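Local atomic coordinates of membrane-associated lipoprotein (Ureaplasma parvum, PDB entry 3K63), a protein that is of unknown function but is probably a lipid-anchored membrane protein, represented here by its lipoprotein-associated type-17 domain. Residues A[11-16]-A[101-106]; A[37-42]-A[110-115]; A[43-48]-A[58-63]; A[82-87]-A[91-96]. One frame throughout, in Å; residues are numbered along the deposited sequence.

Contact 1: A[11-16]-A[101-106]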
loop_
_atom_site.group_PDB
_atom_site.type_symbol
_atom_site.label_atom_id
_atom_site.label_comp_id
_atom_site.label_asym_id
_atom_site.label_seq_id
_atom_site.Cartn_x
_atom_site.Cartn_y
_atom_site.Cartn_z
ATOM N N ILE A 11 2.102 0.324 -12.997
ATOM C CA ILE A 11 2.443 0.712 -11.640
ATOM C C ILE A 11 2.433 -0.526 -10.760
ATOM O O ILE A 11 1.426 -1.222 -10.669
ATOM C CB ILE A 11 1.445 1.749 -11.094
ATOM C CG1 ILE A 11 1.439 2.986 -12.003
ATOM C CG2 ILE A 11 1.817 2.113 -9.675
ATOM C CD1 ILE A 11 0.561 4.125 -11.524
ATOM N N ARG A 12 3.567 -0.809 -10.132
ATOM C CA ARG A 12 3.700 -1.972 -9.267
ATOM C C ARG A 12 4.683 -1.659 -8.147
ATOM O O ARG A 12 5.748 -1.087 -8.378
ATOM C CB ARG A 12 4.166 -3.175 -10.085
ATOM C CG ARG A 12 3.069 -4.210 -10.323
ATOM C CD ARG A 12 3.095 -4.760 -11.740
ATOM N NE ARG A 12 2.263 -3.986 -12.663
ATOM C CZ ARG A 12 0.931 -3.956 -12.638
ATOM N NH1 ARG A 12 0.270 -4.659 -11.728
ATOM N NH2 ARG A 12 0.257 -3.235 -13.530
ATOM N N LEU A 13 4.306 -2.021 -6.927
ATOM C CA LEU A 13 5.131 -1.752 -5.762
ATOM C C LEU A 13 6.492 -2.420 -5.899
ATOM O O LEU A 13 6.632 -3.443 -6.564
ATOM C CB LEU A 13 4.424 -2.246 -4.499
ATOM C CG LEU A 13 4.915 -1.714 -3.152
ATOM C CD1 LEU A 13 4.778 -0.200 -3.095
ATOM C CD2 LEU A 13 4.106 -2.362 -2.041
ATOM N N LYS A 14 7.497 -1.821 -5.275
ATOM C CA LYS A 14 8.851 -2.340 -5.315
ATOM C C LYS A 14 9.505 -2.175 -6.692
ATOM O O LYS A 14 10.699 -2.436 -6.859
ATOM C CB LYS A 14 8.858 -3.809 -4.864
ATOM C CG LYS A 14 9.070 -3.963 -3.352
ATOM C CD LYS A 14 8.903 -5.393 -2.840
ATOM C CE LYS A 14 7.444 -5.721 -2.549
ATOM N NZ LYS A 14 7.274 -7.098 -1.992
ATOM N N ASP A 15 8.725 -1.729 -7.671
ATOM C CA ASP A 15 9.233 -1.504 -9.018
ATOM C C ASP A 15 9.161 -0.004 -9.287
ATOM O O ASP A 15 10.161 0.716 -9.163
ATOM C CB ASP A 15 8.382 -2.264 -10.043
ATOM C CG ASP A 15 8.820 -2.008 -11.482
ATOM O OD1 ASP A 15 9.991 -1.620 -11.695
ATOM O OD2 ASP A 15 7.996 -2.213 -12.403
ATOM N N THR A 16 7.959 0.456 -9.635
ATOM C CA THR A 16 7.709 1.863 -9.916
ATOM C C THR A 16 7.913 2.735 -8.692
ATOM O O THR A 16 8.420 3.850 -8.800
ATOM C CB THR A 16 6.284 2.090 -10.389
ATOM O OG1 THR A 16 5.944 1.094 -11.363
ATOM C CG2 THR A 16 6.158 3.484 -11.005
ATOM N N SER A 101 0.968 -7.988 -1.996
ATOM C CA SER A 101 1.285 -8.950 -0.958
ATOM C C SER A 101 2.754 -8.833 -0.581
ATOM O O SER A 101 3.458 -7.950 -1.074
ATOM C CB SER A 101 0.996 -10.352 -1.466
ATOM O OG SER A 101 1.696 -10.562 -2.673
ATOM N N GLY A 102 3.214 -9.715 0.302
ATOM C CA GLY A 102 4.607 -9.674 0.705
ATOM C C GLY A 102 4.814 -9.024 2.060
ATOM O O GLY A 102 5.956 -8.760 2.470
ATOM N N PHE A 103 3.715 -8.715 2.739
ATOM C CA PHE A 103 3.810 -8.109 4.055
ATOM C C PHE A 103 3.880 -9.250 5.061
ATOM O O PHE A 103 3.577 -10.401 4.734
ATOM C CB PHE A 103 2.582 -7.249 4.324
ATOM C CG PHE A 103 2.478 -6.050 3.432
ATOM C CD1 PHE A 103 3.264 -4.924 3.662
ATOM C CD2 PHE A 103 1.620 -6.058 2.335
ATOM C CE1 PHE A 103 3.198 -3.824 2.807
ATOM C CE2 PHE A 103 1.552 -4.958 1.477
ATOM C CZ PHE A 103 2.341 -3.843 1.713
ATOM N N LYS A 104 4.311 -8.951 6.278
ATOM C CA LYS A 104 4.390 -9.979 7.306
ATOM C C LYS A 104 3.031 -10.657 7.480
ATOM O O LYS A 104 1.986 -10.048 7.245
ATOM C CB LYS A 104 4.826 -9.360 8.626
ATOM C CG LYS A 104 4.910 -10.360 9.747
ATOM C CD LYS A 104 5.848 -9.860 10.821
ATOM C CE LYS A 104 5.942 -10.843 11.965
ATOM N NZ LYS A 104 6.781 -10.303 13.070
ATOM N N SER A 105 3.039 -11.924 7.883
ATOM C CA SER A 105 1.790 -12.667 8.091
ATOM C C SER A 105 1.961 -13.753 9.151
ATOM O O SER A 105 3.083 -14.110 9.514
ATOM C CB SER A 105 1.348 -13.317 6.785
ATOM O OG SER A 105 2.313 -14.263 6.361
ATOM N N ASN A 106 0.839 -14.243 9.666
ATOM C CA ASN A 106 0.840 -15.310 10.652
ATOM C C ASN A 106 -0.393 -16.133 10.291
ATOM O O ASN A 106 -1.456 -15.577 9.999
ATOM C CB ASN A 106 0.768 -14.746 12.083
ATOM C CG ASN A 106 -0.647 -14.628 12.615
ATOM O OD1 ASN A 106 -1.366 -13.672 12.317
ATOM N ND2 ASN A 106 -1.050 -15.605 13.433
#
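L13 and F103 make the apolar half of this contact, and K14 and S101 the polar half. The segment 11-16 leads into strand 17-21, and the segment 101-106 leaves strand 93-100. L13 points its side chain at the other segment, and branch atom CD2 stops 4.4 Å from CZ, the far corner of the F103 ring; the approach is oblique. This touch is light, but it belongs to denser surroundings. F19 of strand 17-21 meets both side chains, L79 lies against F103, and the methyl CD1 of I37 sits 3.5 Å from F103 CD1. The F103 ring is therefore buried, while L13 is only its outer neighbour.

Toward solvent the fit slackens. The K14 chain, bent at chi3 (-85°), brings NZ to 4.0 Å from S101 O, a distance too long to count as a bond. Both residues are exposed. G102 lies near the ammonium group without touching it, its backbone at phi 102°, a region glycine enters easily.

The L13-K14 corner has its own scaffold. R12 O accepts from D15 N at 3.1 Å and from T16 N at 3.0 Å, and R12 N in turn donates to T16 OG1 at 3.3 Å. A salt bridge from D15 to K51 lies beyond it. With no hydrogen bond across the segments, the contact rests on apolar burial round F103, and the K14 charge probably adds no more than a weak attraction to a carbonyl at the surface.

Contact 2: A[37-42]-A[110-115]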
loop_
_atom_site.group_PDB
_atom_site.type_symbol
_atom_site.label_atom_id
_atom_site.label_comp_id
_atom_site.label_asym_id
_atom_site.label_seq_id
_atom_site.Cartn_x
_atom_site.Cartn_y
_atom_site.Cartn_z
ATOM N N ILE A 37 0.143 -1.572 9.489
ATOM C CA ILE A 37 0.174 -0.505 8.492
ATOM C C ILE A 37 -1.159 0.249 8.443
ATOM O O ILE A 37 -1.196 1.477 8.398
ATOM C CB ILE A 37 0.526 -1.082 7.092
ATOM C CG1 ILE A 37 1.988 -1.557 7.095
ATOM C CG2 ILE A 37 0.290 -0.025 6.007
ATOM C CD1 ILE A 37 2.399 -2.391 5.877
ATOM N N TYR A 38 -2.249 -0.506 8.463
ATOM C CA TYR A 38 -3.595 0.047 8.433
ATOM C C TYR A 38 -3.887 0.984 9.623
ATOM O O TYR A 38 -4.607 1.967 9.489
ATOM C CB TYR A 38 -4.586 -1.107 8.450
ATOM C CG TYR A 38 -6.043 -0.702 8.532
ATOM C CD1 TYR A 38 -6.779 -0.445 7.382
ATOM C CD2 TYR A 38 -6.684 -0.597 9.758
ATOM C CE1 TYR A 38 -8.127 -0.097 7.455
ATOM C CE2 TYR A 38 -8.019 -0.252 9.845
ATOM C CZ TYR A 38 -8.741 -0.001 8.692
ATOM O OH TYR A 38 -10.080 0.354 8.765
ATOM N N LYS A 39 -3.319 0.670 10.785
ATOM C CA LYS A 39 -3.546 1.453 11.997
ATOM C C LYS A 39 -2.532 2.559 12.244
ATOM O O LYS A 39 -2.650 3.324 13.209
ATOM C CB LYS A 39 -3.578 0.511 13.212
ATOM C CG LYS A 39 -4.782 -0.400 13.210
ATOM C CD LYS A 39 -4.831 -1.344 14.386
ATOM C CE LYS A 39 -6.235 -1.972 14.458
ATOM N NZ LYS A 39 -6.464 -2.919 15.602
ATOM N N ASN A 40 -1.544 2.661 11.366
ATOM C CA ASN A 40 -0.514 3.662 11.566
ATOM C C ASN A 40 -0.170 4.553 10.407
ATOM O O ASN A 40 0.723 5.370 10.541
ATOM C CB ASN A 40 0.765 2.991 12.073
ATOM C CG ASN A 40 0.581 2.374 13.430
ATOM O OD1 ASN A 40 0.510 3.072 14.446
ATOM N ND2 ASN A 40 0.474 1.058 13.458
ATOM N N TYR A 41 -0.858 4.427 9.280
ATOM C CA TYR A 41 -0.509 5.286 8.163
ATOM C C TYR A 41 -1.004 6.719 8.359
ATOM O O TYR A 41 -0.595 7.634 7.636
ATOM C CB TYR A 41 -1.011 4.688 6.840
ATOM C CG TYR A 41 -2.494 4.748 6.584
ATOM C CD1 TYR A 41 -3.077 5.882 6.043
ATOM C CD2 TYR A 41 -3.305 3.641 6.818
ATOM C CE1 TYR A 41 -4.439 5.914 5.725
ATOM C CE2 TYR A 41 -4.662 3.656 6.507
ATOM C CZ TYR A 41 -5.227 4.789 5.957
ATOM O OH TYR A 41 -6.569 4.793 5.615
ATOM N N TYR A 42 -1.854 6.921 9.361
ATOM C CA TYR A 42 -2.386 8.244 9.642
ATOM C C TYR A 42 -1.238 9.134 10.122
ATOM O O TYR A 42 -1.367 10.356 10.182
ATOM C CB TYR A 42 -3.464 8.171 10.725
ATOM C CG TYR A 42 -2.915 7.930 12.114
ATOM C CD1 TYR A 42 -2.593 8.998 12.959
ATOM C CD2 TYR A 42 -2.649 6.639 12.558
ATOM C CE1 TYR A 42 -2.014 8.781 14.206
ATOM C CE2 TYR A 42 -2.070 6.409 13.804
ATOM C CZ TYR A 42 -1.751 7.485 14.622
ATOM O OH TYR A 42 -1.133 7.267 15.833
ATOM N N VAL A 110 -3.745 -13.309 13.797
ATOM C CA VAL A 110 -3.698 -12.539 15.036
ATOM C C VAL A 110 -2.874 -11.274 14.781
ATOM O O VAL A 110 -1.901 -11.330 14.041
ATOM C CB VAL A 110 -3.070 -13.391 16.178
ATOM C CG1 VAL A 110 -1.795 -14.041 15.681
ATOM C CG2 VAL A 110 -2.790 -12.530 17.401
ATOM N N ASP A 111 -3.258 -10.139 15.371
ATOM C CA ASP A 111 -2.520 -8.892 15.147
ATOM C C ASP A 111 -1.408 -8.614 16.161
ATOM O O ASP A 111 -1.226 -9.363 17.123
ATOM C CB ASP A 111 -3.479 -7.689 15.095
ATOM C CG ASP A 111 -4.110 -7.375 16.445
ATOM O OD1 ASP A 111 -3.725 -8.006 17.456
ATOM O OD2 ASP A 111 -4.993 -6.483 16.497
ATOM N N GLU A 112 -0.688 -7.516 15.930
ATOM C CA GLU A 112 0.439 -7.097 16.762
ATOM C C GLU A 112 0.122 -6.934 18.251
ATOM O O GLU A 112 1.028 -6.812 19.075
ATOM C CB GLU A 112 1.021 -5.780 16.235
ATOM C CG GLU A 112 0.096 -4.593 16.446
ATOM C CD GLU A 112 -0.897 -4.420 15.312
ATOM O OE1 GLU A 112 -1.256 -5.429 14.668
ATOM O OE2 GLU A 112 -1.328 -3.274 15.066
ATOM N N ASN A 113 -1.160 -6.900 18.594
ATOM C CA ASN A 113 -1.557 -6.744 19.984
ATOM C C ASN A 113 -2.231 -8.013 20.492
ATOM O O ASN A 113 -3.028 -7.977 21.425
ATOM C CB ASN A 113 -2.466 -5.509 20.126
ATOM C CG ASN A 113 -1.671 -4.211 20.144
ATOM O OD1 ASN A 113 -2.072 -3.199 19.564
ATOM N ND2 ASN A 113 -0.531 -4.240 20.833
ATOM N N GLY A 114 -1.910 -9.133 19.852
ATOM C CA GLY A 114 -2.466 -10.415 20.252
ATOM C C GLY A 114 -3.915 -10.742 19.944
ATOM O O GLY A 114 -4.369 -11.835 20.250
ATOM N N THR A 115 -4.657 -9.814 19.356
ATOM C CA THR A 115 -6.064 -10.080 19.045
ATOM C C THR A 115 -6.249 -11.232 18.050
ATOM O O THR A 115 -5.508 -11.330 17.080
ATOM C CB THR A 115 -6.742 -8.832 18.476
ATOM O OG1 THR A 115 -6.662 -7.776 19.436
ATOM C CG2 THR A 115 -8.206 -9.106 18.150
#
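An Asx turn headed by D111, set within the type I beta turn D111-G114, receives K39 of helix 34-40. The lysine chain runs out extended beyond CG and crosses the D111 side chain at about a right angle. Its NZ lies 4.0 Å from D111 OD2, a long salt bridge. On the way, K39 CD passes 4.1 Å from E112 OE2, while NZ itself stays 5.2 Å from E112 OE2, near enough for attraction but not contact. The other E112 oxygen, OE1, is hydrogen-bonded to S35 OG near the start of the same helix.

D111 splits its work between two oxygens. OD1 takes N113 N at 3.0 Å and T115 N at 2.8 Å, which come from opposite faces of the carboxylate plane, 66° and 35° out of it. With CG tucked between the backbone N and the carbonyl carbon (chi1 69°), the carboxylate folds back over its own turn and OD2 is turned to the lysine. Two backbone N-H groups thus fix the rotation of the acid, and together with K39 they would tend to stabilise its negative charge, although the long K39 link is probably weak.

Contact 3: A[43-48]-A[58-63]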
loop_
_atom_site.group_PDB
_atom_site.type_symbol
_atom_site.label_atom_id
_atom_site.label_comp_id
_atom_site.label_asym_id
_atom_site.label_seq_id
_atom_site.Cartn_x
_atom_site.Cartn_y
_atom_site.Cartn_z
ATOM N N GLN A 43 -0.115 8.518 10.468
ATOM C CA GLN A 43 1.045 9.268 10.912
ATOM C C GLN A 43 1.843 9.798 9.739
ATOM O O GLN A 43 2.691 10.658 9.912
ATOM C CB GLN A 43 1.931 8.385 11.786
ATOM C CG GLN A 43 1.371 8.169 13.176
ATOM C CD GLN A 43 2.333 7.421 14.057
ATOM O OE1 GLN A 43 3.470 7.861 14.266
ATOM N NE2 GLN A 43 1.889 6.282 14.586
ATOM N N GLY A 44 1.574 9.274 8.545
ATOM C CA GLY A 44 2.284 9.738 7.367
ATOM C C GLY A 44 2.834 8.646 6.476
ATOM O O GLY A 44 3.235 7.572 6.932
ATOM N N ILE A 45 2.840 8.930 5.185
ATOM C CA ILE A 45 3.347 7.997 4.202
ATOM C C ILE A 45 4.358 8.770 3.366
ATOM O O ILE A 45 4.067 9.864 2.886
ATOM C CB ILE A 45 2.226 7.500 3.280
ATOM C CG1 ILE A 45 1.154 6.781 4.103
ATOM C CG2 ILE A 45 2.792 6.576 2.243
ATOM C CD1 ILE A 45 -0.180 6.566 3.366
ATOM N N GLU A 46 5.553 8.217 3.216
ATOM C CA GLU A 46 6.586 8.847 2.417
ATOM C C GLU A 46 6.688 7.972 1.174
ATOM O O GLU A 46 6.981 6.781 1.282
ATOM C CB GLU A 46 7.918 8.814 3.154
ATOM C CG GLU A 46 9.062 9.541 2.446
ATOM C CD GLU A 46 10.450 9.080 2.912
ATOM O OE1 GLU A 46 10.661 8.965 4.144
ATOM O OE2 GLU A 46 11.328 8.835 2.047
ATOM N N ILE A 47 6.427 8.551 -0.000
ATOM C CA ILE A 47 6.508 7.811 -1.258
ATOM C C ILE A 47 7.876 7.969 -1.909
ATOM O O ILE A 47 8.426 9.071 -1.951
ATOM C CB ILE A 47 5.453 8.294 -2.263
ATOM C CG1 ILE A 47 4.055 8.123 -1.681
ATOM C CG2 ILE A 47 5.564 7.502 -3.545
ATOM C CD1 ILE A 47 3.689 6.658 -1.386
ATOM N N GLN A 48 8.438 6.865 -2.391
ATOM C CA GLN A 48 9.719 6.922 -3.077
ATOM C C GLN A 48 9.390 6.526 -4.498
ATOM O O GLN A 48 9.452 5.351 -4.867
ATOM C CB GLN A 48 10.731 5.924 -2.507
ATOM C CG GLN A 48 11.225 6.198 -1.079
ATOM C CD GLN A 48 10.256 5.688 -0.014
ATOM O OE1 GLN A 48 9.846 4.519 -0.036
ATOM N NE2 GLN A 48 9.890 6.563 0.927
ATOM N N ILE A 58 2.253 9.489 -7.873
ATOM C CA ILE A 58 1.617 8.382 -7.178
ATOM C C ILE A 58 1.479 8.657 -5.693
ATOM O O ILE A 58 2.477 8.889 -5.007
ATOM C CB ILE A 58 2.442 7.110 -7.275
ATOM C CG1 ILE A 58 2.596 6.642 -8.724
ATOM C CG2 ILE A 58 1.791 6.047 -6.421
ATOM C CD1 ILE A 58 3.526 5.413 -8.859
ATOM N N LYS A 59 0.246 8.599 -5.198
ATOM C CA LYS A 59 -0.033 8.796 -3.775
ATOM C C LYS A 59 -0.845 7.625 -3.269
ATOM O O LYS A 59 -1.718 7.119 -3.972
ATOM C CB LYS A 59 -0.875 10.040 -3.539
ATOM C CG LYS A 59 -0.155 11.384 -3.641
ATOM C CD LYS A 59 0.982 11.519 -2.634
ATOM C CE LYS A 59 1.519 12.955 -2.616
ATOM N NZ LYS A 59 1.973 13.449 -3.952
ATOM N N ILE A 60 -0.558 7.165 -2.062
ATOM C CA ILE A 60 -1.362 6.096 -1.493
ATOM C C ILE A 60 -2.266 6.894 -0.555
ATOM O O ILE A 60 -1.797 7.480 0.413
ATOM C CB ILE A 60 -0.514 5.127 -0.678
ATOM C CG1 ILE A 60 0.359 4.305 -1.626
ATOM C CG2 ILE A 60 -1.413 4.243 0.184
ATOM C CD1 ILE A 60 1.449 3.464 -0.918
ATOM N N ILE A 61 -3.556 6.956 -0.837
ATOM C CA ILE A 61 -4.429 7.735 0.034
ATOM C C ILE A 61 -5.076 6.893 1.151
ATOM O O ILE A 61 -5.465 7.444 2.193
ATOM C CB ILE A 61 -5.495 8.508 -0.810
ATOM C CG1 ILE A 61 -6.480 7.544 -1.471
ATOM C CG2 ILE A 61 -4.795 9.317 -1.884
ATOM C CD1 ILE A 61 -7.564 8.275 -2.324
ATOM N N ASN A 62 -5.153 5.572 0.939
ATOM C CA ASN A 62 -5.730 4.646 1.931
ATOM C C ASN A 62 -5.194 3.235 1.817
ATOM O O ASN A 62 -4.882 2.772 0.726
ATOM C CB ASN A 62 -7.250 4.538 1.808
ATOM C CG ASN A 62 -7.954 5.825 2.158
ATOM O OD1 ASN A 62 -8.383 6.567 1.273
ATOM N ND2 ASN A 62 -8.060 6.116 3.454
ATOM N N PHE A 63 -5.067 2.566 2.953
ATOM C CA PHE A 63 -4.647 1.179 2.977
ATOM C C PHE A 63 -5.931 0.464 3.433
ATOM O O PHE A 63 -6.560 0.854 4.421
ATOM C CB PHE A 63 -3.539 0.965 3.999
ATOM C CG PHE A 63 -2.168 1.364 3.518
ATOM C CD1 PHE A 63 -1.482 0.580 2.602
ATOM C CD2 PHE A 63 -1.556 2.523 3.990
ATOM C CE1 PHE A 63 -0.210 0.945 2.171
ATOM C CE2 PHE A 63 -0.295 2.887 3.563
ATOM C CZ PHE A 63 0.376 2.101 2.652
#
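I47 and I45 of strand 45-49 lie over I60, F63 and the backbone of I58 in strand 56-64, joining the small sheet 17-21/45-49 to the three-stranded sheet that holds 56-64. The two strands run nearly antiparallel (152°), with axes 7.9 Å apart at closest, and no hydrogen bond joins segments 43-48 and 58-63; just beyond, I58 N bonds weakly to Q49 OE1.

I47 can be traced outward. Its CB stands 4.1 Å from I58 O. The branches then part, CG2 coming to 3.7 Å and CG1 to 3.8 Å of I58 O, so that both rest on the same carbonyl. The chain turns once more at chi2 (-62°), and the end methyl CD1 reaches I60 CD1 at 3.9 Å, the two side chains lying aslant each other.

I45 reaches farther along strand 56-64. Its CD1 drops to 3.5 Å from I60 O and 3.7 Å from F63 CE2, meeting the ring obliquely as the two chains slide past in opposite directions. I60 CG2 also sits over one face of the F63 ring, offset toward the rim, while F19 and Y41 pack round F63. Where strand 56-64 pairs with strand 79-87, I61 and N62 both face S82 in a classic beta bulge.

Methyls against methyls, a ring and carbonyl oxygens leave little directional bonding, so probably mainly shape and the hydrophobic effect hold the sheets together.

Contact 4: A[82-87]-A[91-96]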
loop_
_atom_site.group_PDB
_atom_site.type_symbol
_atom_site.label_atom_id
_atom_site.label_comp_id
_atom_site.label_asym_id
_atom_site.label_seq_id
_atom_site.Cartn_x
_atom_site.Cartn_y
_atom_site.Cartn_z
ATOM N N SER A 82 -5.123 1.970 -1.987
ATOM C CA SER A 82 -5.990 2.874 -2.715
ATOM C C SER A 82 -5.060 3.991 -3.188
ATOM O O SER A 82 -4.502 4.722 -2.370
ATOM C CB SER A 82 -7.071 3.409 -1.783
ATOM O OG SER A 82 -8.011 4.204 -2.473
ATOM N N LEU A 83 -4.900 4.115 -4.507
ATOM C CA LEU A 83 -4.003 5.102 -5.095
ATOM C C LEU A 83 -4.633 6.282 -5.792
ATOM O O LEU A 83 -5.749 6.203 -6.313
ATOM C CB LEU A 83 -3.103 4.422 -6.108
ATOM C CG LEU A 83 -2.365 3.167 -5.668
ATOM C CD1 LEU A 83 -1.826 2.444 -6.903
ATOM C CD2 LEU A 83 -1.249 3.556 -4.716
HETATM N N MSE A 84 -3.906 7.391 -5.791
HETATM C CA MSE A 84 -4.351 8.574 -6.501
HETATM C C MSE A 84 -3.229 8.803 -7.503
HETATM O O MSE A 84 -2.074 8.982 -7.118
HETATM C CB MSE A 84 -4.472 9.777 -5.580
HETATM C CG MSE A 84 -4.961 11.005 -6.295
HETATM SE SE MSE A 84 -5.312 12.507 -5.153
HETATM C CE MSE A 84 -3.478 12.801 -4.586
ATOM N N LEU A 85 -3.560 8.762 -8.787
ATOM C CA LEU A 85 -2.565 8.948 -9.841
ATOM C C LEU A 85 -2.819 10.241 -10.603
ATOM O O LEU A 85 -3.884 10.414 -11.206
ATOM C CB LEU A 85 -2.607 7.756 -10.802
ATOM C CG LEU A 85 -2.538 6.378 -10.135
ATOM C CD1 LEU A 85 -2.796 5.285 -11.151
ATOM C CD2 LEU A 85 -1.183 6.198 -9.491
ATOM N N THR A 86 -1.853 11.154 -10.569
ATOM C CA THR A 86 -2.015 12.414 -11.287
ATOM C C THR A 86 -1.228 12.421 -12.590
ATOM O O THR A 86 -0.032 12.139 -12.615
ATOM C CB THR A 86 -1.566 13.607 -10.451
ATOM O OG1 THR A 86 -2.316 13.657 -9.235
ATOM C CG2 THR A 86 -1.792 14.894 -11.212
ATOM N N ASP A 87 -1.925 12.724 -13.674
ATOM C CA ASP A 87 -1.327 12.778 -14.996
ATOM C C ASP A 87 -0.713 14.170 -15.049
ATOM O O ASP A 87 -1.429 15.170 -15.122
ATOM C CB ASP A 87 -2.428 12.647 -16.054
ATOM C CG ASP A 87 -1.885 12.610 -17.468
ATOM O OD1 ASP A 87 -0.803 13.197 -17.694
ATOM O OD2 ASP A 87 -2.552 12.006 -18.350
ATOM N N ASN A 91 -2.943 17.206 -15.997
ATOM C CA ASN A 91 -3.236 17.464 -14.580
ATOM C C ASN A 91 -4.520 16.784 -14.091
ATOM O O ASN A 91 -5.105 17.192 -13.088
ATOM C CB ASN A 91 -3.324 18.969 -14.274
ATOM C CG ASN A 91 -2.697 19.325 -12.922
ATOM O OD1 ASN A 91 -1.598 18.864 -12.606
ATOM N ND2 ASN A 91 -3.378 20.153 -12.133
ATOM N N GLN A 92 -4.958 15.742 -14.784
ATOM C CA GLN A 92 -6.172 15.036 -14.385
ATOM C C GLN A 92 -5.795 14.012 -13.322
ATOM O O GLN A 92 -4.731 13.396 -13.391
ATOM C CB GLN A 92 -6.805 14.328 -15.593
ATOM C CG GLN A 92 -8.294 14.648 -15.838
ATOM C CD GLN A 92 -9.261 13.634 -15.208
ATOM O OE1 GLN A 92 -9.741 13.825 -14.084
ATOM N NE2 GLN A 92 -9.542 12.544 -15.935
ATOM N N VAL A 93 -6.675 13.838 -12.344
ATOM C CA VAL A 93 -6.465 12.899 -11.242
ATOM C C VAL A 93 -7.233 11.582 -11.449
ATOM O O VAL A 93 -8.444 11.596 -11.697
ATOM C CB VAL A 93 -6.942 13.524 -9.920
ATOM C CG1 VAL A 93 -6.708 12.561 -8.763
ATOM C CG2 VAL A 93 -6.250 14.851 -9.700
ATOM N N TYR A 94 -6.542 10.452 -11.334
ATOM C CA TYR A 94 -7.192 9.148 -11.503
ATOM C C TYR A 94 -6.976 8.328 -10.252
ATOM O O TYR A 94 -5.932 8.430 -9.604
ATOM C CB TYR A 94 -6.604 8.383 -12.689
ATOM C CG TYR A 94 -6.706 9.113 -14.012
ATOM C CD1 TYR A 94 -7.842 8.999 -14.815
ATOM C CD2 TYR A 94 -5.671 9.933 -14.452
ATOM C CE1 TYR A 94 -7.943 9.680 -16.026
ATOM C CE2 TYR A 94 -5.763 10.623 -15.659
ATOM C CZ TYR A 94 -6.904 10.490 -16.440
ATOM O OH TYR A 94 -7.013 11.194 -17.620
ATOM N N TYR A 95 -7.965 7.511 -9.916
ATOM C CA TYR A 95 -7.869 6.664 -8.738
ATOM C C TYR A 95 -7.735 5.205 -9.149
ATOM O O TYR A 95 -8.267 4.791 -10.171
ATOM C CB TYR A 95 -9.088 6.872 -7.852
ATOM C CG TYR A 95 -9.130 8.258 -7.255
ATOM C CD1 TYR A 95 -9.799 9.308 -7.892
ATOM C CD2 TYR A 95 -8.456 8.535 -6.075
ATOM C CE1 TYR A 95 -9.786 10.604 -7.361
ATOM C CE2 TYR A 95 -8.435 9.816 -5.540
ATOM C CZ TYR A 95 -9.099 10.844 -6.184
ATOM O OH TYR A 95 -9.051 12.106 -5.633
ATOM N N LYS A 96 -7.012 4.425 -8.361
ATOM C CA LYS A 96 -6.813 3.025 -8.689
ATOM C C LYS A 96 -6.506 2.204 -7.453
ATOM O O LYS A 96 -5.667 2.581 -6.635
ATOM C CB LYS A 96 -5.662 2.869 -9.681
ATOM C CG LYS A 96 -5.492 1.446 -10.200
ATOM C CD LYS A 96 -4.214 1.285 -11.011
ATOM C CE LYS A 96 -4.429 0.340 -12.193
ATOM N NZ LYS A 96 -5.064 -0.968 -11.814
#
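L85 O is approached from two groups of the opposing strand: Y94 N donates to it at 2.7 Å, and the CA-H of V93 lies close beside, CA to O 3.6 Å. The return bond from L85 N to Y94 O is modelled doubtfully short. A second hydrogen-bonded pair joins L83 and K96, L83 N to K96 O at 2.7 Å and K96 N to L83 O at 3.0 Å.

M84-Y95, between these two, and T86-V93, one step nearer the turn, are non-hydrogen-bonded pairs with their side chains on one face. Selenomethionine M84 and Y95 lie side by side and point the same way. M84 CG meets Y95 CE2 at 3.7 Å. An extended run through chi1 (-179°) and chi2 (174°) lays CG and SE alongside the ring, the selenium 5.1 Å from the ring centroid and 55° off its normal, an oblique Met-aromatic contact. V93 CG1 also packs against M84 CG, while I61 of strand 56-64 touches both M84 and Y95.

The strands 79-87 and 93-100 form a beta hairpin, closed at its turn by a G1 beta bulge in which N91 and Q92 both face D87. D87 N donates to Q92 O at 2.9 Å, and N91 N to D87 O. The D87 carboxylate bonds K89 N inside the turn.

On the face of L83, L85, Y94 and K96, L85 CD1 rests 4.0 Å from K96 CB. D87 CB lies at the edge of the Y94 ring, in its plane, and F4 of helix 4-7 meets L85, D87 and the Y94 ring.

Overall arrangement
From the N terminus, the segment 11-16 opens the loop that contact 1 closes at 101-106, with contacts 3 and 4 both lying within it. Contact 2 starts inside that loop at 37-42 but ends at 110-115, so it crosses contact 1 and encloses contacts 3 and 4 as well. Those two follow one another: contact 3 closes before the hairpin of contact 4 begins, and their strands 56-64 and 79-87 are neighbours in one sheet. I11 touches both, packing on I58 and L85. I37 ties helix 34-40 to contacts 1 and 3, and Y41, in the 3-10 segment that follows, reaches N62. Contacts 2 and 4 do not touch; their centres are about 27 Å apart.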